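Local coordinates for protein transcriptional regulator, ROK family (Vibrio cholerae O1 biovar eltor, PDB 1Z05) that probably binds DNA and regulates transcription of carbohydrate-metabolism genes, as a zinc-binding member of the ROK family related to Mlc, at residues A[109-114]-A[122-127]. Residues are numbered along the deposited sequence; the frame is centred on the assembly and turned at random. Where two conformers were deposited one is given.
Sequences QFLSMR and IALHEL. With SO4 (sulfate ion), chain C.
With chi1 at 62°, Phe110 wedges its CG between its own backbone N and carbonyl carbon, while His125 sets CG beside its backbone N (chi1 -75°); together these turns lay the phenyl ring against the CB of His125. The two residues are a hydrogen-bonded antiparallel pair, side chains on the same face, in the beta hairpin of strands 108-116 and 119-126, part of the first five-stranded mixed sheet (order 3-2-1-4-5) of the ASKHA-type fold of ROK proteins. CB of His125 stands over one face of the phenyl ring, 3.5 Å from its centroid, a CH-pi contact displaced toward the rim. The imidazole continues beyond, nearly parallel to the phenyl ring (16°) but offset with little overlap. Beneath them the backbones of Phe110 and His125 exchange two hydrogen bonds, the straighter running from His125 N to Phe110 O (2.9 Å). Ser112 and Ala123 form the next hydrogen-bonded pair, and between the two pairs Leu111 CA directs a CA-H...O contact to Ala123 O (3.4 Å). Helix 407-418 covers this Phe110/His125 face through Met407, Ala410 and Ile413, and Ser112 OG hydrogen-bonds to Thr406 O. Toward the C-terminal end of strand 108-116, the extended Arg114 chain carries NH1 to a salt bridge with Asp217 and NH2 to O4 of a sulfate (2.8 Å), probably from the crystallisation liquor, which lies at the guanidinium edge and in its plane; Tyr119 OH bonds to both Arg114 NE and the sulfate. The extended Gln109 runs across Leu124, its OE1 3.6 Å from Leu124 CD1; OE1 accepts from Asp167 N and NE2 donates to Gln165 O. On the other face, Leu111 CD2 meets Leu124 CD1 at 4.0 Å, and Met113 and Ile122 run alongside each other, the bent Met113 chain bringing CE to 3.6 Å from Ile122 CG1.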
ATOM      1  N   GLN A 109      30.434   0.521   8.437  1.00 36.33           N
ATOM      2  CA  GLN A 109      29.577   0.525   9.601  1.00 37.44           C
ATOM      3  C   GLN A 109      28.444   1.531   9.423  1.00 37.75           C
ATOM      4  O   GLN A 109      28.441   2.322   8.483  1.00 39.55           O
ATOM      5  CB  GLN A 109      30.400   0.895  10.841  1.00 36.03           C
ATOM      6  CG  GLN A 109      31.593  -0.031  11.118  1.00 37.32           C
ATOM      7  CD  GLN A 109      32.487   0.501  12.203  1.00 37.57           C
ATOM      8  OE1 GLN A 109      32.559   1.703  12.407  1.00 40.70           O
ATOM      9  NE2 GLN A 109      33.176  -0.394  12.909  1.00 39.51           N
ATOM     10  N   PHE A 110      27.480   1.491  10.335  1.00 39.06           N
ATOM     11  CA  PHE A 110      26.462   2.530  10.441  1.00 37.88           C
ATOM     12  C   PHE A 110      26.012   2.622  11.899  1.00 38.97           C
ATOM     13  O   PHE A 110      26.207   1.682  12.672  1.00 39.19           O
ATOM     14  CB  PHE A 110      25.271   2.246   9.498  1.00 36.84           C
ATOM     15  CG  PHE A 110      24.525   0.958   9.795  1.00 37.49           C
ATOM     16  CD1 PHE A 110      23.474   0.944  10.706  1.00 36.88           C
ATOM     17  CD2 PHE A 110      24.859  -0.226   9.138  1.00 34.02           C
ATOM     18  CE1 PHE A 110      22.765  -0.235  10.983  1.00 34.38           C
ATOM     19  CE2 PHE A 110      24.151  -1.405   9.385  1.00 38.17           C
ATOM     20  CZ  PHE A 110      23.111  -1.415  10.313  1.00 37.21           C
ATOM     21  N   LEU A 111      25.434   3.764  12.265  1.00 38.52           N
ATOM     22  CA  LEU A 111      24.789   3.934  13.553  1.00 40.00           C
ATOM     23  C   LEU A 111      23.301   3.686  13.412  1.00 40.49           C
ATOM     24  O   LEU A 111      22.678   4.100  12.424  1.00 40.08           O
ATOM     25  CB  LEU A 111      24.979   5.362  14.082  1.00 41.82           C
ATOM     26  CG  LEU A 111      26.325   5.854  14.594  1.00 45.08           C
ATOM     27  CD1 LEU A 111      26.089   7.189  15.309  1.00 50.21           C
ATOM     28  CD2 LEU A 111      26.962   4.856  15.539  1.00 52.21           C
ATOM     29  N   SER A 112      22.739   2.983  14.386  1.00 40.27           N
ATOM     30  CA  SER A 112      21.297   2.799  14.457  1.00 40.94           C
ATOM     31  C   SER A 112      20.892   3.251  15.843  1.00 41.39           C
ATOM     32  O   SER A 112      21.501   2.846  16.836  1.00 42.22           O
ATOM     33  CB  SER A 112      20.907   1.340  14.208  1.00 41.57           C
ATOM     34  OG  SER A 112      19.494   1.193  14.155  1.00 43.56           O
ATOM     35  N   MET A 113      19.887   4.121  15.898  1.00 40.95           N
ATOM     36  CA  MET A 113      19.420   4.699  17.144  1.00 41.10           C
ATOM     37  C   MET A 113      17.940   4.431  17.366  1.00 39.66           C
ATOM     38  O   MET A 113      17.161   4.314  16.416  1.00 38.76           O
ATOM     39  CB  MET A 113      19.667   6.210  17.133  1.00 39.79           C
ATOM     40  CG  MET A 113      21.135   6.586  17.012  1.00 42.05           C
ATOM     41  SD  MET A 113      21.377   8.354  16.736  1.00 47.09           S
ATOM     42  CE  MET A 113      21.136   8.992  18.382  1.00 50.37           C
ATOM     43  N   ARG A 114      17.554   4.323  18.628  1.00 40.19           N
ATOM     44  CA  ARG A 114      16.144   4.368  18.987  1.00 39.90           C
ATOM     45  C   ARG A 114      15.909   5.492  19.984  1.00 40.20           C
ATOM     46  O   ARG A 114      16.585   5.563  21.019  1.00 40.14           O
ATOM     47  CB  ARG A 114      15.660   3.039  19.576  1.00 39.32           C
ATOM     48  CG  ARG A 114      14.209   3.131  20.101  1.00 37.63           C
ATOM     49  CD  ARG A 114      13.702   1.827  20.723  1.00 41.16           C
ATOM     50  NE  ARG A 114      12.437   2.067  21.417  1.00 42.30           N
ATOM     51  CZ  ARG A 114      11.251   2.104  20.816  1.00 43.05           C
ATOM     52  NH1 ARG A 114      11.158   1.888  19.501  1.00 41.35           N
ATOM     53  NH2 ARG A 114      10.160   2.372  21.526  1.00 39.26           N
ATOM     54  N   ILE A 122      21.922   4.086  21.283  1.00 36.78           N
ATOM     55  CA  ILE A 122      22.812   4.272  20.149  1.00 37.54           C
ATOM     56  C   ILE A 122      23.598   2.981  19.994  1.00 38.67           C
ATOM     57  O   ILE A 122      24.215   2.510  20.947  1.00 39.45           O
ATOM     58  CB  ILE A 122      23.771   5.497  20.318  1.00 37.31           C
ATOM     59  CG1 ILE A 122      22.963   6.788  20.531  1.00 38.22           C
ATOM     60  CG2 ILE A 122      24.675   5.636  19.087  1.00 35.51           C
ATOM     61  CD1 ILE A 122      23.794   8.010  20.961  1.00 38.47           C
ATOM     62  N   ALA A 123      23.534   2.389  18.807  1.00 39.05           N
ATOM     63  CA  ALA A 123      24.274   1.168  18.539  1.00 38.01           C
ATOM     64  C   ALA A 123      25.120   1.360  17.295  1.00 38.95           C
ATOM     65  O   ALA A 123      24.695   2.008  16.340  1.00 38.88           O
ATOM     66  CB  ALA A 123      23.330  -0.015  18.363  1.00 38.65           C
ATOM     67  N   LEU A 124      26.324   0.813  17.323  1.00 38.14           N
ATOM     68  CA  LEU A 124      27.165   0.750  16.136  1.00 37.25           C
ATOM     69  C   LEU A 124      26.997  -0.636  15.526  1.00 37.34           C
ATOM     70  O   LEU A 124      27.147  -1.647  16.225  1.00 37.62           O
ATOM     71  CB  LEU A 124      28.630   1.021  16.505  1.00 37.94           C
ATOM     72  CG  LEU A 124      29.701   0.892  15.412  1.00 38.90           C
ATOM     73  CD1 LEU A 124      29.601   2.017  14.389  1.00 35.94           C
ATOM     74  CD2 LEU A 124      31.085   0.863  16.051  1.00 37.22           C
ATOM     75  N   HIS A 125      26.673  -0.674  14.230  1.00 36.57           N
ATOM     76  CA  HIS A 125      26.491  -1.932  13.497  1.00 36.46           C
ATOM     77  C   HIS A 125      27.523  -2.055  12.387  1.00 36.56           C
ATOM     78  O   HIS A 125      27.975  -1.039  11.842  1.00 36.34           O
ATOM     79  CB  HIS A 125      25.130  -1.939  12.781  1.00 35.48           C
ATOM     80  CG  HIS A 125      23.937  -2.146  13.663  1.00 34.80           C
ATOM     81  ND1 HIS A 125      23.530  -1.225  14.602  1.00 41.05           N
ATOM     82  CD2 HIS A 125      23.006  -3.130  13.678  1.00 32.16           C
ATOM     83  CE1 HIS A 125      22.432  -1.659  15.197  1.00 38.56           C
ATOM     84  NE2 HIS A 125      22.096  -2.815  14.657  1.00 42.96           N
ATOM     85  N   GLU A 126      27.905  -3.284  12.047  0.50 36.35           N
ATOM     86  CA  GLU A 126      28.623  -3.512  10.796  0.50 36.22           C
ATOM     87  C   GLU A 126      27.595  -3.486   9.673  0.50 37.44           C
ATOM     88  O   GLU A 126      26.424  -3.815   9.889  0.50 37.91           O
ATOM     89  CB  GLU A 126      29.447  -4.817  10.798  0.50 35.90           C
ATOM     90  CG  GLU A 126      28.677  -6.115  11.063  0.50 34.16           C
ATOM     91  CD  GLU A 126      28.137  -6.801   9.799  0.50 36.01           C
ATOM     92  OE1 GLU A 126      28.753  -6.688   8.707  0.50 32.76           O
ATOM     93  OE2 GLU A 126      27.095  -7.480   9.914  0.50 30.21           O
ATOM     94  N   LEU A 127      28.036  -3.083   8.483  1.00 38.11           N
ATOM     95  CA  LEU A 127      27.149  -2.865   7.335  1.00 38.08           C
ATOM     96  C   LEU A 127      26.165  -4.013   7.031  1.00 38.71           C
ATOM     97  O   LEU A 127      25.024  -3.759   6.616  1.00 39.58           O
ATOM     98  CB  LEU A 127      27.972  -2.504   6.085  1.00 38.20           C
ATOM     99  CG  LEU A 127      27.214  -1.737   4.992  1.00 38.81           C
ATOM    100  CD1 LEU A 127      26.736  -0.364   5.483  1.00 39.98           C
ATOM    101  CD2 LEU A 127      28.064  -1.618   3.734  1.00 38.96           C
TER
HETATM  102  S   SO4 C 407       9.587   2.094  25.105  1.00 38.82           S
HETATM  103  O1  SO4 C 407      10.516   0.977  24.982  1.00 37.36           O
HETATM  104  O2  SO4 C 407       8.245   1.695  24.712  1.00 37.79           O
HETATM  105  O3  SO4 C 407       9.603   2.502  26.509  1.00 42.30           O
HETATM  106  O4  SO4 C 407      10.013   3.192  24.243  1.00 39.54           O